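Local coordinates for protein 3-hydroxyacyl-CoA dehydrogenase (Brucella suis, PDB 4O5O) that probably catalyses the NAD(P)-dependent oxidation of 3-hydroxyacyl-CoA to 3-ketoacyl-CoA, as a member of the short-chain dehydrogenase family, at residues V45-G50 with F63-V68; V97-K102 with T116-I121; A232-L237 with I252-A257. All blocks are in the same frame, centred on the assembly; numbering follows the deposited sequence. Where two conformers were deposited one is given.

Contact 1 of 3, residues V45-G50 with F63-V68. With EDO (1,2-ethanediol), chain E.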
# COMPACT_ATOMS: atom_id res chain seq x y z
N VAL B 45 17.14 -19.61 19.91
CA VAL B 45 17.74 -19.42 21.25
C VAL B 45 17.30 -20.47 22.25
O VAL B 45 17.96 -20.66 23.27
CB VAL B 45 17.46 -18.05 21.91
CG1 VAL B 45 18.42 -17.02 21.38
CG2 VAL B 45 16.01 -17.63 21.77
N ASN B 46 16.19 -21.13 21.97
CA ASN B 46 15.67 -22.13 22.90
C ASN B 46 16.31 -23.47 22.59
O ASN B 46 15.87 -24.19 21.68
CB ASN B 46 14.14 -22.15 22.78
CG ASN B 46 13.46 -23.10 23.74
OD1 ASN B 46 14.05 -24.05 24.29
ND2 ASN B 46 12.16 -22.86 23.92
N ALA B 47 17.38 -23.80 23.32
CA ALA B 47 18.07 -25.06 23.11
C ALA B 47 17.22 -26.29 23.31
O ALA B 47 17.33 -27.23 22.54
CB ALA B 47 19.32 -25.15 23.98
N GLU B 48 16.42 -26.29 24.36
CA GLU B 48 15.58 -27.45 24.64
C GLU B 48 14.65 -27.75 23.45
O GLU B 48 14.55 -28.91 22.99
CB GLU B 48 14.77 -27.21 25.92
CG GLU B 48 13.85 -28.35 26.36
CD GLU B 48 13.20 -28.10 27.71
OE1 GLU B 48 12.44 -27.10 27.84
OE2 GLU B 48 13.44 -28.89 28.65
N ALA B 49 14.00 -26.71 22.94
CA ALA B 49 13.02 -26.88 21.87
C ALA B 49 13.70 -27.23 20.57
O ALA B 49 13.24 -28.07 19.81
CB ALA B 49 12.17 -25.63 21.71
N GLY B 50 14.82 -26.57 20.31
CA GLY B 50 15.57 -26.81 19.09
C GLY B 50 16.17 -28.20 19.01
O GLY B 50 16.09 -28.87 17.97
N PHE B 63 20.54 -28.94 14.70
CA PHE B 63 20.25 -27.75 15.47
C PHE B 63 21.52 -27.06 15.93
O PHE B 63 22.50 -27.70 16.33
CB PHE B 63 19.44 -28.12 16.73
CG PHE B 63 19.24 -26.96 17.68
CD1 PHE B 63 18.45 -25.88 17.32
CD2 PHE B 63 19.85 -26.94 18.93
CE1 PHE B 63 18.28 -24.79 18.16
CE2 PHE B 63 19.67 -25.86 19.80
CZ PHE B 63 18.88 -24.78 19.41
N GLN B 64 21.51 -25.73 15.88
CA GLN B 64 22.52 -24.91 16.55
C GLN B 64 21.87 -23.76 17.28
O GLN B 64 21.17 -22.94 16.67
CB GLN B 64 23.56 -24.35 15.57
CG GLN B 64 24.60 -23.46 16.26
CD GLN B 64 25.38 -24.08 17.42
OE1 GLN B 64 25.48 -23.51 18.53
NE2 GLN B 64 25.94 -25.21 17.17
N ARG B 65 22.15 -23.66 18.56
CA ARG B 65 21.62 -22.60 19.39
C ARG B 65 22.25 -21.31 18.89
O ARG B 65 23.47 -21.22 18.79
CB ARG B 65 21.94 -22.88 20.86
CG ARG B 65 21.14 -22.06 21.85
CD ARG B 65 21.64 -20.65 22.05
NE ARG B 65 20.91 -19.99 23.13
CZ ARG B 65 21.18 -18.78 23.62
NH1 ARG B 65 22.14 -18.03 23.11
NH2 ARG B 65 20.44 -18.32 24.63
N THR B 66 21.40 -20.30 18.62
CA THR B 66 21.82 -19.10 17.90
C THR B 66 20.99 -17.92 18.35
O THR B 66 19.78 -18.01 18.35
CB THR B 66 21.52 -19.30 16.39
OG1 THR B 66 22.25 -20.43 15.89
CG2 THR B 66 21.94 -18.07 15.55
N ASP B 67 21.65 -16.82 18.72
CA ASP B 67 21.03 -15.51 18.86
C ASP B 67 21.13 -14.82 17.50
O ASP B 67 22.24 -14.45 17.07
CB ASP B 67 21.74 -14.68 19.92
CG ASP B 67 21.19 -13.29 20.06
OD1 ASP B 67 20.28 -12.92 19.30
OD2 ASP B 67 21.68 -12.54 20.93
N VAL B 68 20.01 -14.72 16.78
CA VAL B 68 20.04 -14.14 15.42
C VAL B 68 20.56 -12.70 15.33
O VAL B 68 21.00 -12.29 14.26
CB VAL B 68 18.68 -14.22 14.69
CG1 VAL B 68 18.34 -15.65 14.35
CG2 VAL B 68 17.59 -13.54 15.48
C1 EDO E . 17.43 -22.27 26.22
O1 EDO E . 18.82 -22.09 25.87
C2 EDO E . 17.20 -23.40 27.22
O2 EDO E . 16.62 -24.53 26.58
O HOH W 1 17.89 -19.33 25.89

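Contact 2 of 3, residues V97-K102 with T116-I121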
# COMPACT_ATOMS: atom_id res chain seq x y z
N VAL B 97 9.52 -11.83 18.23
CA VAL B 97 8.78 -11.62 19.45
C VAL B 97 7.69 -10.59 19.16
O VAL B 97 7.89 -9.68 18.38
CB VAL B 97 9.69 -11.14 20.63
CG1 VAL B 97 10.68 -12.24 20.97
CG2 VAL B 97 10.45 -9.84 20.31
N ALA B 98 6.56 -10.74 19.82
CA ALA B 98 5.38 -9.91 19.53
C ALA B 98 4.74 -9.33 20.80
O ALA B 98 3.57 -9.55 21.11
CB ALA B 98 4.36 -10.74 18.76
N PRO B 99 5.52 -8.56 21.57
CA PRO B 99 4.94 -7.99 22.77
C PRO B 99 3.94 -6.88 22.43
O PRO B 99 3.91 -6.38 21.28
CB PRO B 99 6.15 -7.45 23.51
CG PRO B 99 7.08 -7.03 22.42
CD PRO B 99 6.87 -8.03 21.30
N GLY B 100 3.07 -6.61 23.40
CA GLY B 100 2.21 -5.44 23.38
C GLY B 100 2.61 -4.51 24.50
O GLY B 100 2.83 -4.94 25.63
N GLU B 101 2.75 -3.24 24.18
CA GLU B 101 3.06 -2.25 25.20
C GLU B 101 2.62 -0.90 24.66
O GLU B 101 2.95 -0.52 23.53
CB GLU B 101 4.58 -2.23 25.48
CG GLU B 101 4.94 -1.30 26.65
CD GLU B 101 6.43 -1.34 27.01
OE1 GLU B 101 7.16 -2.19 26.43
OE2 GLU B 101 6.86 -0.52 27.87
N LYS B 102 1.79 -0.20 25.42
CA LYS B 102 1.33 1.10 25.02
C LYS B 102 2.44 2.14 25.01
O LYS B 102 3.36 2.10 25.83
CB LYS B 102 0.22 1.57 25.95
CG LYS B 102 -1.06 0.81 25.74
CD LYS B 102 -2.15 1.37 26.63
CE LYS B 102 -3.43 0.57 26.49
NZ LYS B 102 -4.50 1.28 27.24
N THR B 116 13.59 -1.35 21.84
CA THR B 116 14.87 -1.71 21.27
C THR B 116 15.04 -3.23 21.10
O THR B 116 15.53 -3.69 20.08
CB THR B 116 16.04 -1.09 22.07
OG1 THR B 116 15.92 0.34 22.07
CG2 THR B 116 17.40 -1.51 21.52
N ARG B 117 14.64 -4.01 22.12
CA ARG B 117 14.73 -5.46 22.05
C ARG B 117 13.90 -6.05 20.91
O ARG B 117 14.33 -6.95 20.21
CB ARG B 117 14.34 -6.10 23.39
CG ARG B 117 14.41 -7.62 23.40
CD ARG B 117 14.11 -8.23 24.78
NE ARG B 117 14.11 -9.70 24.76
CZ ARG B 117 13.04 -10.47 24.49
NH1 ARG B 117 11.84 -9.94 24.22
NH2 ARG B 117 13.18 -11.79 24.51
N THR B 118 12.67 -5.58 20.77
CA THR B 118 11.81 -6.06 19.70
C THR B 118 12.41 -5.78 18.33
O THR B 118 12.41 -6.64 17.44
CB THR B 118 10.44 -5.41 19.86
OG1 THR B 118 9.89 -5.83 21.11
CG2 THR B 118 9.46 -5.78 18.76
N ILE B 119 12.92 -4.57 18.15
CA ILE B 119 13.63 -4.19 16.92
C ILE B 119 14.85 -5.09 16.71
O ILE B 119 15.13 -5.56 15.60
CB ILE B 119 14.12 -2.72 16.98
CG1 ILE B 119 12.94 -1.75 16.99
CG2 ILE B 119 15.06 -2.38 15.83
CD1 ILE B 119 12.00 -1.97 15.82
N SER B 120 15.59 -5.31 17.78
CA SER B 120 16.81 -6.12 17.70
C SER B 120 16.53 -7.55 17.22
O SER B 120 17.18 -8.03 16.27
CB SER B 120 17.53 -6.15 19.06
OG SER B 120 18.65 -7.02 19.01
N ILE B 121 15.58 -8.22 17.85
CA ILE B 121 15.30 -9.59 17.48
C ILE B 121 14.65 -9.68 16.09
O ILE B 121 15.06 -10.45 15.23
CB ILE B 121 14.40 -10.28 18.52
CG1 ILE B 121 15.13 -10.40 19.88
CG2 ILE B 121 13.97 -11.65 18.02
CD1 ILE B 121 14.22 -10.68 21.05

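Contact 3 of 3, residues A232-L237 with I252-A257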
# COMPACT_ATOMS: atom_id res chain seq x y z
N ALA B 232 1.46 -25.06 9.47
CA ALA B 232 1.72 -25.79 8.22
C ALA B 232 1.25 -24.99 6.98
O ALA B 232 1.78 -25.17 5.89
CB ALA B 232 1.05 -27.15 8.22
N GLU B 233 0.22 -24.14 7.15
CA GLU B 233 -0.24 -23.29 6.03
C GLU B 233 0.78 -22.20 5.67
O GLU B 233 0.95 -21.84 4.50
CB GLU B 233 -1.62 -22.69 6.35
CG GLU B 233 -2.70 -23.75 6.47
CD GLU B 233 -4.03 -23.24 7.00
OE1 GLU B 233 -4.07 -22.71 8.14
OE2 GLU B 233 -5.05 -23.39 6.26
N TYR B 234 1.46 -21.69 6.70
CA TYR B 234 2.55 -20.74 6.47
C TYR B 234 3.67 -21.48 5.74
O TYR B 234 4.25 -20.99 4.77
CB TYR B 234 3.02 -20.16 7.82
CG TYR B 234 4.30 -19.38 7.76
CD1 TYR B 234 5.52 -20.02 7.89
CD2 TYR B 234 4.31 -18.01 7.52
CE1 TYR B 234 6.70 -19.35 7.78
CE2 TYR B 234 5.52 -17.31 7.41
CZ TYR B 234 6.71 -18.01 7.56
OH TYR B 234 7.95 -17.41 7.47
N ALA B 235 4.01 -22.66 6.23
CA ALA B 235 5.07 -23.47 5.61
C ALA B 235 4.74 -23.83 4.16
O ALA B 235 5.64 -23.91 3.32
CB ALA B 235 5.34 -24.73 6.42
N ALA B 236 3.45 -24.06 3.87
CA ALA B 236 3.04 -24.34 2.48
C ALA B 236 3.30 -23.16 1.55
O ALA B 236 3.74 -23.33 0.42
CB ALA B 236 1.56 -24.73 2.46
N LEU B 237 3.06 -21.94 2.05
CA LEU B 237 3.38 -20.75 1.26
C LEU B 237 4.89 -20.61 1.07
O LEU B 237 5.35 -20.25 -0.01
CB LEU B 237 2.73 -19.51 1.89
CG LEU B 237 3.00 -18.19 1.15
CD1 LEU B 237 2.56 -18.28 -0.32
CD2 LEU B 237 2.35 -17.00 1.84
N ILE B 252 3.66 -10.93 0.87
CA ILE B 252 2.37 -11.59 0.74
C ILE B 252 1.67 -11.72 2.08
O ILE B 252 2.22 -12.34 3.02
CB ILE B 252 2.54 -13.01 0.17
CG1 ILE B 252 3.23 -12.96 -1.19
CG2 ILE B 252 1.20 -13.74 0.09
CD1 ILE B 252 3.54 -14.31 -1.78
N ARG B 253 0.46 -11.18 2.17
CA ARG B 253 -0.37 -11.32 3.36
C ARG B 253 -0.99 -12.72 3.36
O ARG B 253 -1.59 -13.13 2.36
CB ARG B 253 -1.49 -10.28 3.39
CG ARG B 253 -0.97 -8.87 3.43
CD ARG B 253 -2.09 -7.87 3.35
NE ARG B 253 -2.86 -7.88 4.57
CZ ARG B 253 -3.28 -6.80 5.20
NH1 ARG B 253 -3.12 -5.59 4.67
NH2 ARG B 253 -3.92 -6.97 6.34
N LEU B 254 -0.83 -13.42 4.48
CA LEU B 254 -1.40 -14.74 4.67
C LEU B 254 -2.27 -14.68 5.93
O LEU B 254 -1.78 -14.88 7.05
CB LEU B 254 -0.29 -15.77 4.79
CG LEU B 254 -0.72 -17.21 4.93
CD1 LEU B 254 -1.40 -17.74 3.67
CD2 LEU B 254 0.47 -18.09 5.32
N ASP B 255 -3.53 -14.30 5.75
CA ASP B 255 -4.26 -13.73 6.88
C ASP B 255 -5.76 -13.91 6.84
O ASP B 255 -6.45 -13.33 7.68
CB ASP B 255 -3.89 -12.24 7.05
CG ASP B 255 -4.35 -11.35 5.89
OD1 ASP B 255 -5.11 -11.85 5.01
OD2 ASP B 255 -3.94 -10.16 5.86
N GLY B 256 -6.31 -14.69 5.91
CA GLY B 256 -7.79 -14.93 5.97
C GLY B 256 -8.63 -13.66 5.75
O GLY B 256 -9.80 -13.59 6.18
N ALA B 257 -8.02 -12.64 5.12
CA ALA B 257 -8.64 -11.31 4.92
C ALA B 257 -8.80 -10.50 6.19
O ALA B 257 -9.55 -9.51 6.22
CB ALA B 257 -9.96 -11.41 4.13

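Contact 1 of 3, residues V45-G50 with F63-V68
F63 lays one ring face against G50, in the first turn of helix 47-57: in this CH-pi contact G50 CA lies over the face toward the rim, 3.6 Å from the centroid of the F63 ring. Glycine suits this turn, since having no side chain it lets the ring reach the helix backbone. CG of F63 is anti to its backbone N (chi1 173°), on the side of the helix; A47 CB adds apolar contact at 4.3 Å from F63 CE2.

The polar grip across the contact is one bond, R65 NE to V45 O at 3.0 Å, bent at the hydrogen (139°). V45 CG1 covers the centre of one guanidinium face, and a water in the guanidinium plane donates to V45 O and accepts from R65 NH2. Ethanediol, probably from the crystallisation liquor, also donates from O1 to V45 O and takes the N-H of E48 at O2.

N46 is the N-cap: its OD1 accepts from A49 N at 3.0 Å, with the donor above the carbonyl plane. Asparagine's short amide suits that duty. With strand 39-44, which pairs with strand 61-65 beside it, the arrangement forms a beta-alpha-beta crossover of the Rossmann fold.

Contact 2 of 3, residues V97-K102 with T116-I121
The guanidinium of R117 stands beside V97, whose CG1 approaches it obliquely, 4.1 Å from R117 NH1. One face of the same group is covered by a neighbour on its own helix: I121 CD1 sits over the centre, 3.6 Å above the plane. R117, extended from CG to NE, brings its guanidinium to V97, and the two side chains cross at about a right angle.

This is the loop that leaves strand 90-93 of the Rossmann fold, just after an Asn-Cys-Ala-Gly sequence resembling the Asn-Asn-Ala-Gly motif of short-chain dehydrogenases, and it packs on helix 112-137. V97 carries most of the contact. Its branched side chain, directed at the helix, spreads two methyls: CG1 and CG2 each lie 3.9 Å from I121 CD1, while CG2 also rests 4.1 Å from T118 CA. Valine's compact fork thus fits between the arginine, the threonine and the isoleucine. The contact has no hydrogen bond between the two segments, but V97 N is bonded to N122 OD1, one residue further along the helix.

E101, later in the loop, bonds T114 OG1, in the first turn of helix 112-137, and the backbone N of K111 just before it. A98 touches Y169 on helix 167-187, and T116 packs against I124 of a second subunit, so helix 112-137 serves both the fold and the assembly.

T118 and P99 meet tip to tip. With OG1 beside its own backbone N (chi1 -63°), T118 donates its hydroxyl proton to T114 O, and that same OG1 lies 3.3 Å from P99 CG.

Contact 3 of 3, residues A232-L237 with I252-A257
Helix 232-237 runs nearly antiparallel to strand 252-254, their axes 10.5 Å apart at 157°, and the backbones come nearest where Y234 CA and L254 CA are 7.4 Å apart.

Aliphatic groups make the contact between them. I252 and L254 point at the helix, as residues two apart on a strand do, and R253 between them points away. L254 comes closest to the helix. Its CG is anti to the backbone N (chi1 -178°); further out, its CD2 methyl is 3.6 Å from Y234 CA and 3.9 Å from E233 O. L237 comes the other way. Its CD2 meets L254 CD2 tip to tip at 4.1 Å and lies 3.9 Å from I252 CG2, with the L237 and I252 side chains crossing obliquely. Branched, flexible leucines suit such a buried seam without polar bonds across it.

On the far side of the strand R253 grips D255 side-on, NE and NH2 both donating to OD2, with NE at 2.8 Å from D255 OD2 and in the guanidinium plane. R253 NH2 also pairs with D161. D255 OD1 accepts from A257 N at 3.0 Å, an Asx turn just beyond the strand's end.

Strand 251-254 is the outermost strand of the parallel sheet within this chain, bonded to strand 192-199, and L237 and Y234 also touch I197 there. Y234 extends to helix 24-35 and bonds T154 through its hydroxyl, while M246 of a third subunit packs on E233 and L254.

From the N terminus the three contacts follow in series, none nested in or crossing another. Contact 1 closes the short excursion through helix 47-57 and ends at strand 61-65, an outermost strand of the sheet within this chain. Contact 2 then closes the loop holding the small hairpin 104-105 and 108-109, fastening the exit of the central strand 90-93 to helix 112-137. Contact 3 closes the connection from helix 231-243 to strand 251-254, the other outermost strand within this chain. Contacts 1 and 2 touch, V68 CG2 packing 4.0 Å from I121 O. Contacts 1 and 3 lie on opposite sides of the chain's centre, their centres about 25 Å apart, joined through the same sheet.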